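Local atomic coordinates of hypoxanthine phosphoribosyltransferase (Bacillus anthracis, PDB entry 4QYI), a protein that probably salvages purines by transferring the phosphoribosyl group of PRPP to hypoxanthine or guanine, giving IMP or GMP. Residues F33-S47 with I88-D102. Sequence-based numbering, arbitrary orientation.
Sequences FEGEEIVVIAVLKGS and IDVNITGKNVIVVED. With MG (magnesium ion), chain F; PO4 (phosphate ion), chain G.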
loop_
_atom_site.group_PDB
_atom_site.type_symbol
_atom_site.label_atom_id
_atom_site.label_comp_id
_atom_site.label_asym_id
_atom_site.label_seq_id
_atom_site.Cartn_x
_atom_site.Cartn_y
_atom_site.Cartn_z
ATOM N N PHE A 33 1.263 -4.046 -22.953
ATOM C CA PHE A 33 0.328 -2.930 -23.046
ATOM C C PHE A 33 0.966 -1.709 -23.638
ATOM O O PHE A 33 0.766 -0.583 -23.160
ATOM C CB PHE A 33 -0.253 -2.627 -21.653
ATOM C CG PHE A 33 -1.020 -3.774 -21.089
ATOM C CD1 PHE A 33 -2.321 -3.995 -21.497
ATOM C CD2 PHE A 33 -0.437 -4.660 -20.196
ATOM C CE1 PHE A 33 -3.024 -5.066 -21.011
ATOM C CE2 PHE A 33 -1.143 -5.746 -19.704
ATOM C CZ PHE A 33 -2.442 -5.951 -20.117
ATOM N N GLU A 34 1.751 -1.947 -24.679
ATOM C CA GLU A 34 2.442 -0.891 -25.374
ATOM C C GLU A 34 1.450 0.166 -25.844
ATOM O O GLU A 34 0.433 -0.153 -26.438
ATOM C CB GLU A 34 3.190 -1.463 -26.580
ATOM C CG GLU A 34 4.018 -0.420 -27.303
ATOM C CD GLU A 34 4.704 -0.966 -28.546
ATOM O OE1 GLU A 34 4.546 -2.165 -28.838
ATOM O OE2 GLU A 34 5.394 -0.193 -29.230
ATOM N N GLY A 35 1.724 1.424 -25.514
ATOM C CA GLY A 35 0.871 2.536 -25.917
ATOM C C GLY A 35 -0.468 2.686 -25.199
ATOM O O GLY A 35 -1.309 3.464 -25.641
ATOM N N GLU A 36 -0.668 2.004 -24.074
ATOM C CA GLU A 36 -1.942 2.118 -23.367
ATOM C C GLU A 36 -1.833 2.397 -21.884
ATOM O O GLU A 36 -0.825 2.121 -21.253
ATOM C CB GLU A 36 -2.775 0.845 -23.546
ATOM C CG GLU A 36 -2.971 0.476 -25.009
ATOM C CD GLU A 36 -4.034 -0.568 -25.241
ATOM O OE1 GLU A 36 -3.778 -1.437 -26.087
ATOM O OE2 GLU A 36 -5.115 -0.530 -24.592
ATOM N N GLU A 37 -2.913 2.946 -21.346
ATOM C CA GLU A 37 -3.057 3.214 -19.914
ATOM C C GLU A 37 -3.373 1.880 -19.237
ATOM O O GLU A 37 -3.905 0.977 -19.876
ATOM C CB GLU A 37 -4.206 4.180 -19.668
ATOM C CG GLU A 37 -4.057 5.488 -20.433
ATOM C CD GLU A 37 -5.237 6.418 -20.223
ATOM O OE1 GLU A 37 -5.971 6.245 -19.227
ATOM O OE2 GLU A 37 -5.428 7.325 -21.061
ATOM N N ILE A 38 -3.040 1.764 -17.955
ATOM C CA ILE A 38 -3.285 0.550 -17.198
ATOM C C ILE A 38 -3.878 0.877 -15.847
ATOM O O ILE A 38 -3.547 1.895 -15.254
ATOM C CB ILE A 38 -1.968 -0.200 -16.918
ATOM C CG1 ILE A 38 -1.279 -0.578 -18.228
ATOM C CG2 ILE A 38 -2.224 -1.461 -16.102
ATOM C CD1 ILE A 38 0.139 -1.071 -18.019
ATOM N N VAL A 39 -4.777 0.010 -15.373
ATOM C CA VAL A 39 -5.331 0.138 -14.041
ATOM C C VAL A 39 -4.747 -1.038 -13.250
ATOM O O VAL A 39 -4.868 -2.199 -13.652
ATOM C CB VAL A 39 -6.868 0.044 -13.994
ATOM C CG1 VAL A 39 -7.362 0.041 -12.541
ATOM C CG2 VAL A 39 -7.500 1.186 -14.781
ATOM N N VAL A 40 -4.091 -0.722 -12.147
ATOM C CA VAL A 40 -3.520 -1.739 -11.279
ATOM C C VAL A 40 -4.406 -1.847 -10.045
ATOM O O VAL A 40 -4.714 -0.853 -9.403
ATOM C CB VAL A 40 -2.082 -1.411 -10.866
ATOM C CG1 VAL A 40 -1.596 -2.356 -9.785
ATOM C CG2 VAL A 40 -1.168 -1.497 -12.060
ATOM N N ILE A 41 -4.878 -3.055 -9.760
ATOM C CA ILE A 41 -5.696 -3.278 -8.588
ATOM C C ILE A 41 -4.956 -4.230 -7.680
ATOM O O ILE A 41 -4.792 -5.418 -7.979
ATOM C CB ILE A 41 -7.072 -3.855 -8.921
ATOM C CG1 ILE A 41 -7.861 -2.874 -9.789
ATOM C CG2 ILE A 41 -7.858 -4.107 -7.633
ATOM C CD1 ILE A 41 -9.138 -3.477 -10.291
ATOM N N ALA A 42 -4.531 -3.697 -6.543
ATOM C CA ALA A 42 -3.792 -4.484 -5.559
ATOM C C ALA A 42 -4.688 -5.084 -4.477
ATOM O O ALA A 42 -5.557 -4.408 -3.928
ATOM C CB ALA A 42 -2.730 -3.605 -4.937
ATOM N N VAL A 43 -4.491 -6.368 -4.191
ATOM C CA VAL A 43 -5.289 -7.053 -3.183
ATOM C C VAL A 43 -4.634 -6.808 -1.809
ATOM O O VAL A 43 -3.557 -7.325 -1.510
ATOM C CB VAL A 43 -5.435 -8.568 -3.468
ATOM C CG1 VAL A 43 -6.406 -9.203 -2.492
ATOM C CG2 VAL A 43 -5.951 -8.821 -4.879
ATOM N N LEU A 44 -5.269 -5.975 -0.999
ATOM C CA LEU A 44 -4.774 -5.704 0.355
ATOM C C LEU A 44 -4.889 -6.941 1.259
ATOM O O LEU A 44 -5.679 -7.838 0.990
ATOM C CB LEU A 44 -5.566 -4.573 0.974
ATOM C CG LEU A 44 -5.327 -3.221 0.343
ATOM C CD1 LEU A 44 -6.302 -2.220 0.921
ATOM C CD2 LEU A 44 -3.895 -2.777 0.591
ATOM N N LYS A 45 -4.058 -7.025 2.300
ATOM C CA LYS A 45 -3.048 -6.013 2.607
ATOM C C LYS A 45 -1.679 -6.375 2.072
ATOM O O LYS A 45 -0.885 -5.497 1.754
ATOM C CB LYS A 45 -2.890 -5.903 4.123
ATOM C CG LYS A 45 -4.134 -5.423 4.843
ATOM C CD LYS A 45 -4.035 -5.517 6.368
ATOM C CE LYS A 45 -5.373 -5.115 6.973
ATOM N NZ LYS A 45 -5.364 -5.159 8.452
ATOM N N GLY A 46 -1.443 -7.673 1.917
ATOM C CA GLY A 46 -0.143 -8.205 1.561
ATOM C C GLY A 46 0.572 -7.828 0.287
ATOM O O GLY A 46 1.783 -7.989 0.189
ATOM N N SER A 47 -0.150 -7.332 -0.694
ATOM C CA SER A 47 0.469 -6.985 -1.924
ATOM C C SER A 47 0.904 -5.525 -1.978
ATOM O O SER A 47 1.521 -5.129 -2.971
ATOM C CB SER A 47 -0.547 -7.205 -3.039
ATOM O OG SER A 47 -1.534 -6.204 -2.955
ATOM N N ILE A 88 -13.763 -1.807 -5.462
ATOM C CA ILE A 88 -13.022 -0.745 -6.113
ATOM C C ILE A 88 -13.846 0.524 -6.314
ATOM O O ILE A 88 -15.067 0.478 -6.490
ATOM C CB ILE A 88 -12.439 -1.203 -7.453
ATOM C CG1 ILE A 88 -13.537 -1.685 -8.394
ATOM C CG2 ILE A 88 -11.428 -2.325 -7.241
ATOM C CD1 ILE A 88 -13.034 -1.856 -9.821
ATOM N N ASP A 89 -13.147 1.647 -6.330
ATOM C CA ASP A 89 -13.739 2.941 -6.574
ATOM C C ASP A 89 -13.559 3.367 -8.017
ATOM O O ASP A 89 -14.372 4.098 -8.530
ATOM C CB ASP A 89 -13.007 4.003 -5.758
ATOM C CG ASP A 89 -13.059 3.725 -4.293
ATOM O OD1 ASP A 89 -14.172 3.523 -3.800
ATOM O OD2 ASP A 89 -11.990 3.721 -3.643
ATOM N N VAL A 90 -12.473 2.951 -8.649
ATOM C CA VAL A 90 -12.183 3.402 -10.013
ATOM C C VAL A 90 -12.959 2.675 -11.073
ATOM O O VAL A 90 -13.432 1.556 -10.883
ATOM C CB VAL A 90 -10.698 3.274 -10.358
ATOM C CG1 VAL A 90 -9.871 4.170 -9.459
ATOM C CG2 VAL A 90 -10.230 1.817 -10.262
ATOM N N ASN A 91 -13.098 3.344 -12.206
ATOM C CA ASN A 91 -13.767 2.786 -13.352
ATOM C C ASN A 91 -12.844 1.880 -14.158
ATOM O O ASN A 91 -11.841 2.342 -14.682
ATOM C CB ASN A 91 -14.219 3.929 -14.267
ATOM C CG ASN A 91 -14.872 3.432 -15.533
ATOM O OD1 ASN A 91 -15.367 2.308 -15.596
ATOM N ND2 ASN A 91 -14.806 4.244 -16.572
ATOM N N ILE A 92 -13.145 0.589 -14.254
ATOM C CA ILE A 92 -12.324 -0.300 -15.074
ATOM C C ILE A 92 -13.044 -0.746 -16.356
ATOM O O ILE A 92 -12.519 -1.558 -17.118
ATOM C CB ILE A 92 -11.871 -1.545 -14.332
ATOM C CG1 ILE A 92 -13.072 -2.393 -13.891
ATOM C CG2 ILE A 92 -11.005 -1.159 -13.141
ATOM C CD1 ILE A 92 -12.667 -3.689 -13.229
ATOM N N THR A 93 -14.238 -0.216 -16.598
ATOM C CA THR A 93 -14.990 -0.568 -17.805
ATOM C C THR A 93 -14.210 -0.127 -19.057
ATOM O O THR A 93 -13.886 1.044 -19.218
ATOM C CB THR A 93 -16.401 0.045 -17.790
ATOM O OG1 THR A 93 -17.109 -0.478 -16.674
ATOM C CG2 THR A 93 -17.170 -0.288 -19.052
ATOM N N GLY A 94 -13.906 -1.094 -19.919
ATOM C CA GLY A 94 -13.127 -0.838 -21.151
ATOM C C GLY A 94 -11.654 -0.548 -20.888
ATOM O O GLY A 94 -10.948 -0.094 -21.775
ATOM N N LYS A 95 -11.173 -0.831 -19.679
ATOM C CA LYS A 95 -9.779 -0.575 -19.345
ATOM C C LYS A 95 -8.954 -1.842 -19.274
ATOM O O LYS A 95 -9.479 -2.959 -19.216
ATOM C CB LYS A 95 -9.678 0.101 -17.983
ATOM C CG LYS A 95 -10.527 1.352 -17.813
ATOM C CD LYS A 95 -10.166 2.448 -18.777
ATOM C CE LYS A 95 -11.110 3.624 -18.593
ATOM N NZ LYS A 95 -10.894 4.653 -19.639
ATOM N N ASN A 96 -7.644 -1.635 -19.294
ATOM C CA ASN A 96 -6.682 -2.717 -19.128
ATOM C C ASN A 96 -6.442 -2.835 -17.640
ATOM O O ASN A 96 -5.997 -1.881 -17.011
ATOM C CB ASN A 96 -5.397 -2.362 -19.820
ATOM C CG ASN A 96 -5.578 -2.251 -21.307
ATOM O OD1 ASN A 96 -6.163 -3.136 -21.928
ATOM N ND2 ASN A 96 -5.048 -1.205 -21.892
ATOM N N VAL A 97 -6.709 -4.006 -17.083
ATOM C CA VAL A 97 -6.563 -4.194 -15.652
ATOM C C VAL A 97 -5.568 -5.283 -15.276
ATOM O O VAL A 97 -5.591 -6.399 -15.819
ATOM C CB VAL A 97 -7.913 -4.605 -15.033
ATOM C CG1 VAL A 97 -7.793 -4.765 -13.529
ATOM C CG2 VAL A 97 -8.997 -3.596 -15.373
ATOM N N ILE A 98 -4.684 -4.950 -14.349
ATOM C CA ILE A 98 -3.764 -5.941 -13.810
ATOM C C ILE A 98 -4.041 -6.053 -12.319
ATOM O O ILE A 98 -3.922 -5.072 -11.581
ATOM C CB ILE A 98 -2.306 -5.595 -14.048
ATOM C CG1 ILE A 98 -2.075 -5.521 -15.554
ATOM C CG2 ILE A 98 -1.422 -6.671 -13.417
ATOM C CD1 ILE A 98 -0.724 -5.045 -15.923
ATOM N N VAL A 99 -4.374 -7.255 -11.881
ATOM C CA VAL A 99 -4.660 -7.500 -10.466
ATOM C C VAL A 99 -3.376 -8.030 -9.869
ATOM O O VAL A 99 -2.813 -9.029 -10.343
ATOM C CB VAL A 99 -5.801 -8.498 -10.285
ATOM C CG1 VAL A 99 -6.091 -8.752 -8.806
ATOM C CG2 VAL A 99 -7.039 -7.973 -10.979
ATOM N N VAL A 100 -2.938 -7.359 -8.815
ATOM C CA VAL A 100 -1.669 -7.668 -8.163
ATOM C C VAL A 100 -1.827 -8.370 -6.819
ATOM O O VAL A 100 -2.528 -7.885 -5.948
ATOM C CB VAL A 100 -0.856 -6.364 -8.017
ATOM C CG1 VAL A 100 0.413 -6.575 -7.217
ATOM C CG2 VAL A 100 -0.511 -5.813 -9.387
ATOM N N GLU A 101 -1.198 -9.535 -6.701
ATOM C CA GLU A 101 -1.194 -10.322 -5.488
ATOM C C GLU A 101 0.195 -10.606 -5.006
ATOM O O GLU A 101 1.175 -10.505 -5.754
ATOM C CB GLU A 101 -1.850 -11.694 -5.701
ATOM C CG GLU A 101 -3.327 -11.743 -5.426
ATOM C CD GLU A 101 -3.662 -11.729 -3.929
ATOM O OE1 GLU A 101 -4.831 -12.018 -3.626
ATOM O OE2 GLU A 101 -2.789 -11.482 -3.047
ATOM N N ASP A 102 0.275 -10.944 -3.726
ATOM C CA ASP A 102 1.531 -11.341 -3.122
ATOM C C ASP A 102 1.707 -12.832 -3.372
ATOM O O ASP A 102 2.793 -13.289 -3.684
ATOM C CB ASP A 102 1.544 -11.046 -1.611
ATOM C CG ASP A 102 0.317 -11.586 -0.884
ATOM O OD1 ASP A 102 -0.778 -11.699 -1.467
ATOM O OD2 ASP A 102 0.442 -11.866 0.315
HETATM MG MG MG F . -2.689 -11.548 -0.951
HETATM P P PO4 G . -3.342 -10.243 3.531
HETATM O O1 PO4 G . -4.405 -9.412 4.218
HETATM O O2 PO4 G . -2.010 -9.900 4.143
HETATM O O3 PO4 G . -3.570 -11.730 3.709
HETATM O O4 PO4 G . -3.355 -9.911 2.053
HETATM O O HOH W 1 -6.723 1.057 -19.238
HETATM O O HOH W 2 -3.032 -9.768 -0.727
HETATM O O HOH W 3 -2.314 -11.943 1.053
HETATM O O HOH W 4 -2.579 -13.761 -1.583
HETATM O O HOH W 5 -4.837 -11.962 -1.221
#
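Parallel strands 38-43 and 96-101 lie side by side in the central sheet of the phosphoribosyltransferase fold and end at its active site. Five backbone hydrogen bonds join them, from Val-39 N to Asn-96 O (2.8 Å) through to Val-43 N to Val-100 O (3.0 Å). At the start of the pair, Asn-96 bonds through ND2 to Glu-36 OE2 (2.8 Å) and Glu-37 O (3.2 Å). Both acceptors lie near its amide plane, fixing the amide rotation, though OE2 is met from above the carboxylate plane. The Phe-33 ring lies against the Asn-96 amide, the planes 49° apart. On one face, Ile-41 CD1 packs on Val-97 CG1 (3.7 Å) and Ile-92 CG2. On the other, Val-40 CG1 meets Val-100 CG2 (3.6 Å). At the C-terminal end of the pair, Glu-101 OE2 (2.1 Å) and Asp-102 OD1 (2.0 Å) bind the magnesium ion; four waters complete six ligands. The Glu-101 chain folds back at its CB-CG bond (-75°), which lays OE1 against Val-43 CG1 while OE2 holds the metal. After strand 38-43 the peptide before Lys-45 is cis, and the N-H groups of Lys-45 and Gly-46 bond to a phosphate ion, consistent with the PRPP pyrophosphate site. Strands 62-71 and 124-129 flank the pair, and Phe-117 of helix 108-118 covers Ile-41 and Val-99.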